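Local coordinates for Lin2722 protein (Listeria innocua, PDB 3DS8) that is of unknown function but belongs to an alpha/beta hydrolase family and probably acts as a hydrolase, at residues A[8-13]-A[64-69]; A[47-52]-A[85-90]; A[71-76]-A[104-109]; A[79-84]-A[119-124]. All coordinates share one frame; numbering follows the deposited sequence.

Contact 1 (A[8-13]-A[64-69]); sequences LIHGSG and FGFEQN. With SO4 (sulfate ion), chain C; SO4 (sulfate ion), chain B.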
loop_
_atom_site.group_PDB
_atom_site.type_symbol
_atom_site.label_atom_id
_atom_site.label_comp_id
_atom_site.label_asym_id
_atom_site.label_seq_id
_atom_site.Cartn_x
_atom_site.Cartn_y
_atom_site.Cartn_z
ATOM N N LEU A 8 -0.386 5.347 -6.600
ATOM C CA LEU A 8 -1.142 5.797 -5.401
ATOM C C LEU A 8 -2.560 5.277 -5.509
ATOM O O LEU A 8 -3.300 5.564 -6.476
ATOM C CB LEU A 8 -1.179 7.317 -5.288
ATOM C CG LEU A 8 0.207 7.974 -5.263
ATOM C CD1 LEU A 8 0.033 9.532 -5.200
ATOM C CD2 LEU A 8 1.128 7.405 -4.155
ATOM N N ILE A 9 -2.977 4.539 -4.480
ATOM C CA ILE A 9 -4.293 3.886 -4.472
ATOM C C ILE A 9 -5.098 4.298 -3.236
ATOM O O ILE A 9 -4.628 4.134 -2.109
ATOM C CB ILE A 9 -4.218 2.359 -4.566
ATOM C CG1 ILE A 9 -3.398 1.950 -5.783
ATOM C CG2 ILE A 9 -5.627 1.783 -4.636
ATOM C CD1 ILE A 9 -3.358 0.465 -6.047
ATOM N N HIS A 10 -6.298 4.798 -3.494
ATOM C CA HIS A 10 -7.239 5.254 -2.480
ATOM C C HIS A 10 -7.835 4.095 -1.651
ATOM O O HIS A 10 -7.680 2.916 -2.006
ATOM C CB HIS A 10 -8.358 6.076 -3.153
ATOM C CG HIS A 10 -9.138 5.319 -4.183
ATOM N ND1 HIS A 10 -10.165 4.460 -3.855
ATOM C CD2 HIS A 10 -9.004 5.251 -5.530
ATOM C CE1 HIS A 10 -10.672 3.946 -4.969
ATOM N NE2 HIS A 10 -9.986 4.409 -5.996
ATOM N N GLY A 11 -8.521 4.486 -0.579
ATOM C CA GLY A 11 -9.332 3.619 0.264
ATOM C C GLY A 11 -10.738 3.513 -0.282
ATOM O O GLY A 11 -11.108 4.172 -1.275
ATOM N N SER A 12 -11.553 2.707 0.374
ATOM C CA SER A 12 -12.924 2.551 -0.060
ATOM C C SER A 12 -13.639 3.896 0.086
ATOM O O SER A 12 -13.367 4.699 1.033
ATOM C CB SER A 12 -13.618 1.366 0.640
ATOM O OG SER A 12 -14.116 1.712 1.899
ATOM N N GLY A 13 -14.450 4.198 -0.909
ATOM C CA GLY A 13 -15.119 5.463 -1.015
ATOM C C GLY A 13 -14.311 6.562 -1.669
ATOM O O GLY A 13 -14.840 7.643 -1.984
ATOM N N PHE A 64 -4.246 6.471 -9.177
ATOM C CA PHE A 64 -5.132 5.400 -9.628
ATOM C C PHE A 64 -6.533 5.506 -9.032
ATOM O O PHE A 64 -6.688 5.803 -7.848
ATOM C CB PHE A 64 -4.511 4.040 -9.305
ATOM C CG PHE A 64 -5.054 2.944 -10.133
ATOM C CD1 PHE A 64 -4.498 2.665 -11.367
ATOM C CD2 PHE A 64 -6.144 2.213 -9.704
ATOM C CE1 PHE A 64 -5.007 1.676 -12.170
ATOM C CE2 PHE A 64 -6.667 1.203 -10.497
ATOM C CZ PHE A 64 -6.104 0.933 -11.741
ATOM N N GLY A 65 -7.557 5.214 -9.832
ATOM C CA GLY A 65 -8.907 5.236 -9.324
ATOM C C GLY A 65 -9.687 4.013 -9.749
ATOM O O GLY A 65 -9.685 3.670 -10.901
ATOM N N PHE A 66 -10.390 3.395 -8.812
ATOM C CA PHE A 66 -11.393 2.371 -9.122
ATOM C C PHE A 66 -12.791 2.980 -9.143
ATOM O O PHE A 66 -13.267 3.481 -8.113
ATOM C CB PHE A 66 -11.365 1.292 -8.049
ATOM C CG PHE A 66 -10.102 0.497 -8.006
ATOM C CD1 PHE A 66 -9.884 -0.498 -8.929
ATOM C CD2 PHE A 66 -9.124 0.748 -7.054
ATOM C CE1 PHE A 66 -8.712 -1.260 -8.900
ATOM C CE2 PHE A 66 -7.935 0.038 -7.049
ATOM C CZ PHE A 66 -7.749 -1.010 -7.964
ATOM N N GLU A 67 -13.491 2.911 -10.278
ATOM C CA GLU A 67 -14.874 3.425 -10.317
ATOM C C GLU A 67 -15.765 2.681 -9.299
ATOM O O GLU A 67 -16.659 3.275 -8.674
ATOM C CB GLU A 67 -15.509 3.251 -11.692
ATOM C CG GLU A 67 -16.933 3.833 -11.714
ATOM C CD GLU A 67 -17.416 4.375 -13.068
ATOM O OE1 GLU A 67 -16.799 4.099 -14.124
ATOM O OE2 GLU A 67 -18.441 5.103 -13.048
ATOM N N GLN A 68 -15.516 1.390 -9.162
ATOM C CA GLN A 68 -16.195 0.558 -8.171
ATOM C C GLN A 68 -15.414 0.672 -6.871
ATOM O O GLN A 68 -14.627 -0.205 -6.513
ATOM C CB GLN A 68 -16.324 -0.889 -8.649
ATOM C CG GLN A 68 -17.396 -1.038 -9.742
ATOM C CD GLN A 68 -16.868 -0.880 -11.126
ATOM O OE1 GLN A 68 -15.758 -1.324 -11.422
ATOM N NE2 GLN A 68 -17.681 -0.298 -12.019
ATOM N N ASN A 69 -15.644 1.786 -6.186
ATOM C CA ASN A 69 -14.743 2.258 -5.115
ATOM C C ASN A 69 -15.100 1.715 -3.733
ATOM O O ASN A 69 -14.505 2.107 -2.723
ATOM C CB ASN A 69 -14.605 3.795 -5.166
ATOM C CG ASN A 69 -15.853 4.539 -4.670
ATOM O OD1 ASN A 69 -16.920 3.972 -4.583
ATOM N ND2 ASN A 69 -15.720 5.851 -4.435
HETATM S S SO4 C . -9.716 7.787 0.891
HETATM O O1 SO4 C . -8.543 7.347 0.390
HETATM O O2 SO4 C . -9.682 8.056 2.362
HETATM O O3 SO4 C . -10.092 9.063 0.249
HETATM O O4 SO4 C . -10.789 6.770 0.668
HETATM S S SO4 B . -11.300 0.848 3.891
HETATM O O1 SO4 B . -10.519 -0.195 4.592
HETATM O O2 SO4 B . -11.389 2.057 4.690
HETATM O O3 SO4 B . -10.656 1.224 2.627
HETATM O O4 SO4 B . -12.669 0.300 3.655
HETATM O O HOH W 1 -5.721 7.058 -5.631
#

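Contact 2 (A[47-52]-A[85-90]); sequences IKFEGK and EDLKSR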
loop_
_atom_site.group_PDB
_atom_site.type_symbol
_atom_site.label_atom_id
_atom_site.label_comp_id
_atom_site.label_asym_id
_atom_site.label_seq_id
_atom_site.Cartn_x
_atom_site.Cartn_y
_atom_site.Cartn_z
ATOM N N ILE A 47 -10.730 1.175 -19.307
ATOM C CA ILE A 47 -9.476 1.653 -18.702
ATOM C C ILE A 47 -9.234 3.035 -19.308
ATOM O O ILE A 47 -9.312 3.189 -20.509
ATOM C CB ILE A 47 -8.276 0.760 -19.088
ATOM C CG1 ILE A 47 -8.392 -0.639 -18.498
ATOM C CG2 ILE A 47 -6.936 1.372 -18.606
ATOM C CD1 ILE A 47 -8.417 -0.652 -17.029
ATOM N N LYS A 48 -8.896 4.001 -18.489
ATOM C CA LYS A 48 -8.687 5.361 -18.969
ATOM C C LYS A 48 -7.395 5.873 -18.434
ATOM O O LYS A 48 -7.135 5.704 -17.242
ATOM C CB LYS A 48 -9.795 6.265 -18.472
ATOM C CG LYS A 48 -9.721 7.677 -19.037
ATOM C CD LYS A 48 -10.782 8.678 -18.414
ATOM C CE LYS A 48 -12.086 7.989 -17.930
ATOM N NZ LYS A 48 -13.162 9.017 -17.627
ATOM N N PHE A 49 -6.608 6.483 -19.315
ATOM C CA PHE A 49 -5.367 7.174 -18.976
ATOM C C PHE A 49 -5.613 8.648 -19.265
ATOM O O PHE A 49 -6.139 8.994 -20.347
ATOM C CB PHE A 49 -4.201 6.832 -19.923
ATOM C CG PHE A 49 -3.750 5.395 -19.935
ATOM C CD1 PHE A 49 -2.505 5.049 -19.419
ATOM C CD2 PHE A 49 -4.505 4.425 -20.562
ATOM C CE1 PHE A 49 -2.031 3.723 -19.497
ATOM C CE2 PHE A 49 -4.047 3.077 -20.634
ATOM C CZ PHE A 49 -2.814 2.736 -20.102
ATOM N N GLU A 50 -5.195 9.501 -18.341
ATOM C CA GLU A 50 -5.151 10.958 -18.567
ATOM C C GLU A 50 -3.748 11.451 -18.283
ATOM O O GLU A 50 -3.241 11.318 -17.157
ATOM C CB GLU A 50 -6.136 11.671 -17.654
ATOM C CG GLU A 50 -7.592 11.300 -17.916
ATOM C CD GLU A 50 -8.525 11.800 -16.797
ATOM O OE1 GLU A 50 -8.647 11.120 -15.725
ATOM O OE2 GLU A 50 -9.135 12.881 -17.001
ATOM N N GLY A 51 -3.108 11.988 -19.320
ATOM C CA GLY A 51 -1.746 12.468 -19.240
ATOM C C GLY A 51 -0.801 11.577 -20.034
ATOM O O GLY A 51 -1.198 10.537 -20.552
ATOM N N LYS A 52 0.440 11.978 -20.127
ATOM C CA LYS A 52 1.442 11.244 -20.866
ATOM C C LYS A 52 2.736 11.424 -20.107
ATOM O O LYS A 52 3.096 12.557 -19.786
ATOM C CB LYS A 52 1.603 11.841 -22.267
ATOM C CG LYS A 52 2.752 11.238 -23.104
ATOM C CD LYS A 52 2.364 9.852 -23.552
ATOM C CE LYS A 52 3.503 9.027 -24.184
ATOM N NZ LYS A 52 2.940 7.934 -25.027
ATOM N N GLU A 85 -1.221 -4.274 -16.948
ATOM C CA GLU A 85 -0.819 -4.864 -18.246
ATOM C C GLU A 85 -0.795 -3.750 -19.306
ATOM O O GLU A 85 0.120 -3.678 -20.122
ATOM C CB GLU A 85 -1.733 -6.009 -18.691
ATOM C CG GLU A 85 -1.591 -7.232 -17.848
ATOM C CD GLU A 85 -2.685 -8.292 -18.121
ATOM O OE1 GLU A 85 -3.850 -7.928 -18.411
ATOM O OE2 GLU A 85 -2.386 -9.494 -17.995
ATOM N N ASP A 86 -1.785 -2.866 -19.269
ATOM C CA ASP A 86 -1.837 -1.764 -20.246
ATOM C C ASP A 86 -0.744 -0.742 -19.982
ATOM O O ASP A 86 -0.116 -0.249 -20.933
ATOM C CB ASP A 86 -3.199 -1.071 -20.191
ATOM C CG ASP A 86 -4.291 -1.882 -20.824
ATOM O OD1 ASP A 86 -3.985 -2.862 -21.552
ATOM O OD2 ASP A 86 -5.471 -1.514 -20.630
ATOM N N LEU A 87 -0.510 -0.416 -18.713
ATOM C CA LEU A 87 0.568 0.533 -18.360
ATOM C C LEU A 87 1.918 0.046 -18.846
ATOM O O LEU A 87 2.672 0.814 -19.454
ATOM C CB LEU A 87 0.624 0.763 -16.864
ATOM C CG LEU A 87 1.588 1.865 -16.388
ATOM C CD1 LEU A 87 1.219 3.292 -16.958
ATOM C CD2 LEU A 87 1.682 1.895 -14.876
ATOM N N LYS A 88 2.210 -1.233 -18.597
ATOM C CA LYS A 88 3.503 -1.810 -18.990
ATOM C C LYS A 88 3.585 -1.876 -20.524
ATOM O O LYS A 88 4.646 -1.613 -21.123
ATOM C CB LYS A 88 3.747 -3.182 -18.366
ATOM C CG LYS A 88 5.191 -3.726 -18.641
ATOM C CD LYS A 88 5.607 -4.896 -17.766
ATOM C CE LYS A 88 7.047 -5.320 -18.037
ATOM N NZ LYS A 88 7.060 -6.160 -19.227
ATOM N N SER A 89 2.470 -2.233 -21.161
ATOM C CA SER A 89 2.435 -2.244 -22.611
ATOM C C SER A 89 2.787 -0.895 -23.197
ATOM O O SER A 89 3.576 -0.826 -24.164
ATOM C CB SER A 89 1.078 -2.690 -23.130
ATOM O OG SER A 89 1.145 -2.826 -24.529
ATOM N N ARG A 90 2.197 0.164 -22.652
ATOM C CA ARG A 90 2.449 1.545 -23.105
ATOM C C ARG A 90 3.864 2.039 -22.807
ATOM O O ARG A 90 4.491 2.624 -23.689
ATOM C CB ARG A 90 1.419 2.512 -22.484
ATOM C CG ARG A 90 1.562 3.969 -22.901
ATOM C CD ARG A 90 0.486 4.896 -22.297
ATOM N NE ARG A 90 0.458 6.176 -23.025
ATOM C CZ ARG A 90 -0.084 7.327 -22.606
ATOM N NH1 ARG A 90 -0.639 7.466 -21.416
ATOM N NH2 ARG A 90 -0.044 8.364 -23.431
HETATM O O HOH W 2 4.533 5.157 -24.866
#

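Contact 3 (A[71-76]-A[104-109]); sequences ATPDDW and GGLALT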
loop_
_atom_site.group_PDB
_atom_site.type_symbol
_atom_site.label_atom_id
_atom_site.label_comp_id
_atom_site.label_asym_id
_atom_site.label_seq_id
_atom_site.Cartn_x
_atom_site.Cartn_y
_atom_site.Cartn_z
ATOM N N ALA A 71 -15.585 -1.902 -3.699
ATOM C CA ALA A 71 -15.394 -3.335 -3.928
ATOM C C ALA A 71 -14.297 -3.948 -3.071
ATOM O O ALA A 71 -13.487 -3.254 -2.423
ATOM C CB ALA A 71 -15.106 -3.592 -5.472
ATOM N N THR A 72 -14.219 -5.283 -3.094
ATOM C CA THR A 72 -13.289 -6.005 -2.241
ATOM C C THR A 72 -11.862 -5.813 -2.746
ATOM O O THR A 72 -11.625 -5.613 -3.931
ATOM C CB THR A 72 -13.572 -7.532 -2.244
ATOM O OG1 THR A 72 -13.299 -8.081 -3.548
ATOM C CG2 THR A 72 -15.032 -7.785 -1.893
ATOM N N PRO A 73 -10.907 -5.885 -1.833
ATOM C CA PRO A 73 -9.536 -5.664 -2.256
ATOM C C PRO A 73 -9.058 -6.709 -3.258
ATOM O O PRO A 73 -8.205 -6.383 -4.097
ATOM C CB PRO A 73 -8.741 -5.694 -0.974
ATOM C CG PRO A 73 -9.591 -6.256 0.053
ATOM C CD PRO A 73 -11.028 -6.114 -0.381
ATOM N N ASP A 74 -9.576 -7.942 -3.192
ATOM C CA ASP A 74 -9.153 -8.915 -4.200
ATOM C C ASP A 74 -9.754 -8.629 -5.565
ATOM O O ASP A 74 -9.081 -8.853 -6.592
ATOM C CB ASP A 74 -9.298 -10.381 -3.745
ATOM C CG ASP A 74 -10.674 -10.780 -3.388
ATOM O OD1 ASP A 74 -11.480 -9.945 -2.962
ATOM O OD2 ASP A 74 -10.925 -12.013 -3.458
ATOM N N ASP A 75 -10.969 -8.068 -5.622
ATOM C CA ASP A 75 -11.482 -7.563 -6.914
ATOM C C ASP A 75 -10.638 -6.384 -7.446
ATOM O O ASP A 75 -10.268 -6.343 -8.658
ATOM C CB ASP A 75 -12.926 -7.154 -6.814
ATOM C CG ASP A 75 -13.871 -8.371 -6.856
ATOM O OD1 ASP A 75 -13.456 -9.457 -7.277
ATOM O OD2 ASP A 75 -14.999 -8.237 -6.461
ATOM N N TRP A 76 -10.301 -5.473 -6.552
ATOM C CA TRP A 76 -9.402 -4.370 -6.922
ATOM C C TRP A 76 -8.073 -4.894 -7.506
ATOM O O TRP A 76 -7.590 -4.391 -8.526
ATOM C CB TRP A 76 -9.127 -3.461 -5.727
ATOM C CG TRP A 76 -10.195 -2.465 -5.463
ATOM C CD1 TRP A 76 -11.443 -2.401 -5.990
ATOM C CD2 TRP A 76 -10.080 -1.373 -4.561
ATOM N NE1 TRP A 76 -12.136 -1.320 -5.457
ATOM C CE2 TRP A 76 -11.305 -0.669 -4.579
ATOM C CE3 TRP A 76 -9.032 -0.902 -3.759
ATOM C CZ2 TRP A 76 -11.531 0.469 -3.788
ATOM C CZ3 TRP A 76 -9.250 0.244 -2.988
ATOM C CH2 TRP A 76 -10.497 0.896 -2.994
ATOM N N GLY A 104 -6.818 0.111 -0.343
ATOM C CA GLY A 104 -5.778 0.221 -1.389
ATOM C C GLY A 104 -4.517 -0.505 -1.068
ATOM O O GLY A 104 -3.884 -1.114 -1.954
ATOM N N GLY A 105 -4.108 -0.440 0.193
ATOM C CA GLY A 105 -2.970 -1.267 0.659
ATOM C C GLY A 105 -3.228 -2.765 0.607
ATOM O O GLY A 105 -2.324 -3.537 0.277
ATOM N N LEU A 106 -4.465 -3.196 0.869
ATOM C CA LEU A 106 -4.841 -4.601 0.728
ATOM C C LEU A 106 -4.784 -5.068 -0.738
ATOM O O LEU A 106 -4.310 -6.140 -1.028
ATOM C CB LEU A 106 -6.202 -4.895 1.332
ATOM C CG LEU A 106 -6.414 -4.549 2.813
ATOM C CD1 LEU A 106 -7.851 -4.821 3.256
ATOM C CD2 LEU A 106 -5.360 -5.305 3.620
ATOM N N ALA A 107 -5.275 -4.235 -1.644
ATOM C CA ALA A 107 -5.195 -4.527 -3.080
ATOM C C ALA A 107 -3.747 -4.710 -3.537
ATOM O O ALA A 107 -3.417 -5.679 -4.259
ATOM C CB ALA A 107 -5.908 -3.406 -3.888
ATOM N N LEU A 108 -2.849 -3.851 -3.064
ATOM C CA LEU A 108 -1.444 -4.025 -3.377
ATOM C C LEU A 108 -0.866 -5.330 -2.831
ATOM O O LEU A 108 0.071 -5.863 -3.404
ATOM C CB LEU A 108 -0.636 -2.829 -2.882
ATOM C CG LEU A 108 -0.823 -1.484 -3.596
ATOM C CD1 LEU A 108 -0.146 -0.341 -2.826
ATOM C CD2 LEU A 108 -0.315 -1.573 -5.052
ATOM N N THR A 109 -1.331 -5.757 -1.656
ATOM C CA THR A 109 -0.828 -6.968 -1.019
ATOM C C THR A 109 -1.284 -8.223 -1.802
ATOM O O THR A 109 -0.477 -9.119 -2.109
ATOM C CB THR A 109 -1.277 -7.018 0.440
ATOM O OG1 THR A 109 -0.782 -5.851 1.112
ATOM C CG2 THR A 109 -0.781 -8.310 1.160
#

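Contact 4 (A[79-84]-A[119-124]); sequences WLKIAM and KTVPTL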
loop_
_atom_site.group_PDB
_atom_site.type_symbol
_atom_site.label_atom_id
_atom_site.label_comp_id
_atom_site.label_asym_id
_atom_site.label_seq_id
_atom_site.Cartn_x
_atom_site.Cartn_y
_atom_site.Cartn_z
ATOM N N TRP A 79 -8.498 -6.091 -11.052
ATOM C CA TRP A 79 -8.680 -4.953 -11.958
ATOM C C TRP A 79 -7.387 -4.141 -12.140
ATOM O O TRP A 79 -7.080 -3.673 -13.251
ATOM C CB TRP A 79 -9.824 -4.062 -11.494
ATOM C CG TRP A 79 -11.104 -4.778 -11.390
ATOM C CD1 TRP A 79 -11.507 -5.879 -12.102
ATOM C CD2 TRP A 79 -12.178 -4.447 -10.515
ATOM N NE1 TRP A 79 -12.772 -6.279 -11.683
ATOM C CE2 TRP A 79 -13.203 -5.408 -10.715
ATOM C CE3 TRP A 79 -12.379 -3.448 -9.578
ATOM C CZ2 TRP A 79 -14.415 -5.363 -10.011
ATOM C CZ3 TRP A 79 -13.580 -3.420 -8.863
ATOM C CH2 TRP A 79 -14.585 -4.340 -9.107
ATOM N N LEU A 80 -6.636 -3.994 -11.059
ATOM C CA LEU A 80 -5.323 -3.352 -11.115
ATOM C C LEU A 80 -4.391 -4.098 -12.071
ATOM O O LEU A 80 -3.720 -3.462 -12.887
ATOM C CB LEU A 80 -4.719 -3.279 -9.716
ATOM C CG LEU A 80 -3.325 -2.672 -9.550
ATOM C CD1 LEU A 80 -3.359 -1.220 -10.008
ATOM C CD2 LEU A 80 -2.898 -2.787 -8.098
ATOM N N LYS A 81 -4.347 -5.428 -11.976
ATOM C CA LYS A 81 -3.536 -6.243 -12.901
ATOM C C LYS A 81 -3.863 -5.949 -14.358
ATOM O O LYS A 81 -2.990 -5.764 -15.179
ATOM C CB LYS A 81 -3.733 -7.752 -12.629
ATOM C CG LYS A 81 -3.455 -8.741 -13.808
ATOM C CD LYS A 81 -2.059 -9.160 -13.807
ATOM C CE LYS A 81 -1.798 -10.392 -14.694
ATOM N NZ LYS A 81 -2.797 -10.817 -15.734
ATOM N N ILE A 82 -5.148 -5.881 -14.677
ATOM C CA ILE A 82 -5.582 -5.624 -16.048
ATOM C C ILE A 82 -5.051 -4.262 -16.512
ATOM O O ILE A 82 -4.513 -4.130 -17.614
ATOM C CB ILE A 82 -7.122 -5.698 -16.174
ATOM C CG1 ILE A 82 -7.596 -7.151 -15.925
ATOM C CG2 ILE A 82 -7.595 -5.184 -17.535
ATOM C CD1 ILE A 82 -9.114 -7.287 -15.705
ATOM N N ALA A 83 -5.176 -3.277 -15.646
ATOM C CA ALA A 83 -4.691 -1.922 -15.927
ATOM C C ALA A 83 -3.155 -1.849 -15.984
ATOM O O ALA A 83 -2.579 -1.128 -16.834
ATOM C CB ALA A 83 -5.241 -0.963 -14.893
HETATM N N MSE A 84 -2.489 -2.569 -15.098
HETATM C CA MSE A 84 -1.016 -2.639 -15.123
HETATM C C MSE A 84 -0.467 -3.330 -16.373
HETATM O O MSE A 84 0.613 -2.940 -16.841
HETATM C CB MSE A 84 -0.466 -3.330 -13.883
HETATM C CG MSE A 84 -0.708 -2.563 -12.612
HETATM SE SE MSE A 84 0.038 -0.694 -12.666
HETATM C CE MSE A 84 -1.596 0.307 -13.258
ATOM N N LYS A 119 5.523 -11.437 -15.986
ATOM C CA LYS A 119 6.294 -10.478 -16.776
ATOM C C LYS A 119 5.437 -9.492 -17.576
ATOM O O LYS A 119 5.958 -8.541 -18.122
ATOM C CB LYS A 119 7.257 -11.220 -17.715
ATOM C CG LYS A 119 8.378 -11.936 -16.959
ATOM C CD LYS A 119 9.076 -12.957 -17.823
ATOM C CE LYS A 119 10.109 -13.764 -17.010
ATOM N NZ LYS A 119 10.352 -15.095 -17.623
ATOM N N THR A 120 4.125 -9.702 -17.642
ATOM C CA THR A 120 3.250 -8.759 -18.353
ATOM C C THR A 120 2.830 -7.557 -17.502
ATOM O O THR A 120 2.221 -6.620 -18.017
ATOM C CB THR A 120 1.975 -9.440 -18.870
ATOM O OG1 THR A 120 1.139 -9.791 -17.751
ATOM C CG2 THR A 120 2.340 -10.646 -19.752
ATOM N N VAL A 121 3.121 -7.583 -16.198
ATOM C CA VAL A 121 2.872 -6.396 -15.370
ATOM C C VAL A 121 4.136 -5.998 -14.594
ATOM O O VAL A 121 5.002 -6.840 -14.384
ATOM C CB VAL A 121 1.689 -6.626 -14.375
ATOM C CG1 VAL A 121 0.403 -6.995 -15.128
ATOM C CG2 VAL A 121 2.047 -7.704 -13.348
ATOM N N PRO A 122 4.220 -4.729 -14.149
ATOM C CA PRO A 122 5.411 -4.359 -13.385
ATOM C C PRO A 122 5.478 -5.100 -12.045
ATOM O O PRO A 122 4.458 -5.326 -11.385
ATOM C CB PRO A 122 5.263 -2.864 -13.214
ATOM C CG PRO A 122 4.227 -2.448 -14.250
ATOM C CD PRO A 122 3.308 -3.584 -14.267
ATOM N N THR A 123 6.673 -5.477 -11.641
ATOM C CA THR A 123 6.836 -6.158 -10.366
ATOM C C THR A 123 6.742 -5.077 -9.270
ATOM O O THR A 123 7.377 -4.029 -9.392
ATOM C CB THR A 123 8.218 -6.805 -10.230
ATOM O OG1 THR A 123 9.209 -5.797 -10.360
ATOM C CG2 THR A 123 8.474 -7.784 -11.273
ATOM N N LEU A 124 5.974 -5.327 -8.217
ATOM C CA LEU A 124 5.913 -4.381 -7.081
ATOM C C LEU A 124 7.225 -4.488 -6.306
ATOM O O LEU A 124 7.698 -5.574 -6.007
ATOM C CB LEU A 124 4.742 -4.710 -6.161
ATOM C CG LEU A 124 4.287 -3.706 -5.146
ATOM C CD1 LEU A 124 3.882 -2.369 -5.784
ATOM C CD2 LEU A 124 3.094 -4.348 -4.366
HETATM O O HOH W 3 -0.966 -12.314 -17.214
#

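Contact 1 (A[8-13]-A[64-69])
His10 reaches from the end of strand 6-9 to the neighbouring parallel strand 61-66 and grips its last residue, Phe66. Its CG sits between the backbone N and the carbonyl carbon (chi1 60°), which turns CG toward strand 61-66. At the root, CB lies 3.8 Å from O1 of one sulfate ion. Further out, CD2 faces Phe64 O at the ring edge, and CE1 has CB of Asn69 obliquely beside it at 3.9 Å. At the tip, NE2 accepts the N-H of Phe66, N to NE2 3.0 Å, nearly straight at 171° and in the ring plane. The other ring nitrogen, ND1, donates to Gly11 O at 2.8 Å, also in plane. Ile9 CG2 touches the rim of the Phe66 ring at CE2, 3.8 Å away. Beyond the strands, Gly13 N donates to Asn69 O at 2.8 Å. Ser12 N holds a second sulfate, probably from the crystallisation liquor, which also binds Asn103 N and His222 NE2; this is consistent with an oxyanion hole beside a Ser-His-Asp triad. With one nitrogen accepting and the other donating, His10 is probably neutral, protonated on ND1, and both in-plane bonds fix its rotation.

Contact 2 (A[47-52]-A[85-90])
Phe49 and Arg90 meet where strand 47-50 passes helix 85-90, the two short axes 10.6 Å apart and their N-to-C directions 46° from parallel. Phe49 turns its CB toward the helix, and its CG stands anti to the carbonyl carbon (chi1 -63°). At the end of the ring, CZ comes within 3.8 Å of Asp86 CB, which lies near the ring plane at its edge. On the same ring, CE1 packs against CD1 of Leu87 at 4.1 Å, an apolar touch that leads into the buried side of the helix. The strand is 46-50, the outermost at one end of the mixed sheet and antiparallel to 36-42, and the C-terminal half of helix 73-91 packs against this margin of the alpha/beta sheet. Arg90 runs out extended from CG to NE and passes alongside the Phe49 side chain, the two running in opposite senses, its guanidinium plane 84° from the ring, with NH1 3.6 Å from CD1 of Phe49. That same NH1 donates to Gly51 O at 3.2 Å, the oxygen lying near the guanidinium plane. Ile47 adds a smaller touch, its CG1 3.7 Å from OD2 of Asp86. Lys52 also comes up to Arg90, although its modelled chain is doubtful there; a water links Lys52 NZ to the carbonyl oxygen of Arg90.

Contact 3 (A[71-76]-A[104-109])
Pro73 and Leu106 lie side by side and point the same way, their CB atoms 3.5 Å apart, where the first turn of helix 73-91 comes against helix 103-114. The backbones are close here, with the CA atoms of Pro73 and Ala107 4.6 Å apart. One turn on, Trp76 CB rests on Ala107 CB at 3.7 Å. The indole CG stands anti to the carbonyl carbon (chi1 -81°), and CZ3 on the six-membered ring comes to 3.6 Å from Gly104 N, which lies near the ring plane at its edge. The indole nitrogen is held by a hydrogen bond, NE1 donating to Gln68 O, while the ring stacks on Phe66. Gly104 belongs to a GxSxG sequence consistent with the nucleophile elbow of alpha/beta hydrolases, so Trp76 borders the start of the helix that follows the elbow. On this buried helix, Thr109 OG1 and Thr109 N both donate to Gly105 O, from opposite faces of its plane, and the hydroxyl is thereby satisfied within its own helix. The solvent side is different. Thr72, at the N-cap position of helix 73-91, is exposed, and its OG1 donates to Asp74 OD1 at 2.7 Å, on the anti side of the carboxylate. The contact is thus mainly apolar, with backbone atoms of Pro73 and Gly104 also in van der Waals reach, and hydrogen bonds between segments 71-76 and 104-109 are absent.

Contact 4 (A[79-84]-A[119-124])
An apolar contact joins the middle of helix 73-91 to the loop that leads into strand 123-130, with Lys81, Met84, Val121 and Pro122 doing most of the touching. Val121 directs its CB at the helix, and CG1, anti to the carbonyl carbon (chi1 -58°), comes 3.5 Å from Lys81 CD and 3.6 Å from Lys81 O. The lysine chain crosses the valine at about a right angle. Selenomethionine Met84 contributes its base: CB meets Pro122 CD at 3.8 Å and Val121 CG1 at 4.0 Å, whereas its selenium end leads away. The ammonium of Lys81 is held elsewhere, by a salt bridge to Glu85. It also donates to a water, 2.8 Å from NZ, which in turn gives a weak bond to Thr120 OG1, itself bonded to Asp118. Helix 103-114 and strand 123-130 belong to a beta-alpha-beta crossover from strand 95-101, and a helix packed beside the return into its second strand fits the layered alpha/beta hydrolase fold.

Helix 73-91 runs through the set: its first turn serves contact 3, its middle contact 4 and its C-terminal part contact 2. Contact 1 lies on the preceding strand, 61-66, and on strand 6-9, and touches contacts 3 and 4, their centres about 9 and 16 Å from its own. Contact 2, at the sheet margin, is about 20 Å from contact 3, centre to centre, and 11 Å from contact 4. Along the chain, contact 1 closes before contacts 3 and 4 open, contacts 3 and 4 interleave, and contact 2 interleaves with all three others. One helix thus spans from the sheet's edge to the probable active-site region, where contacts 1 and 3 meet around Trp76.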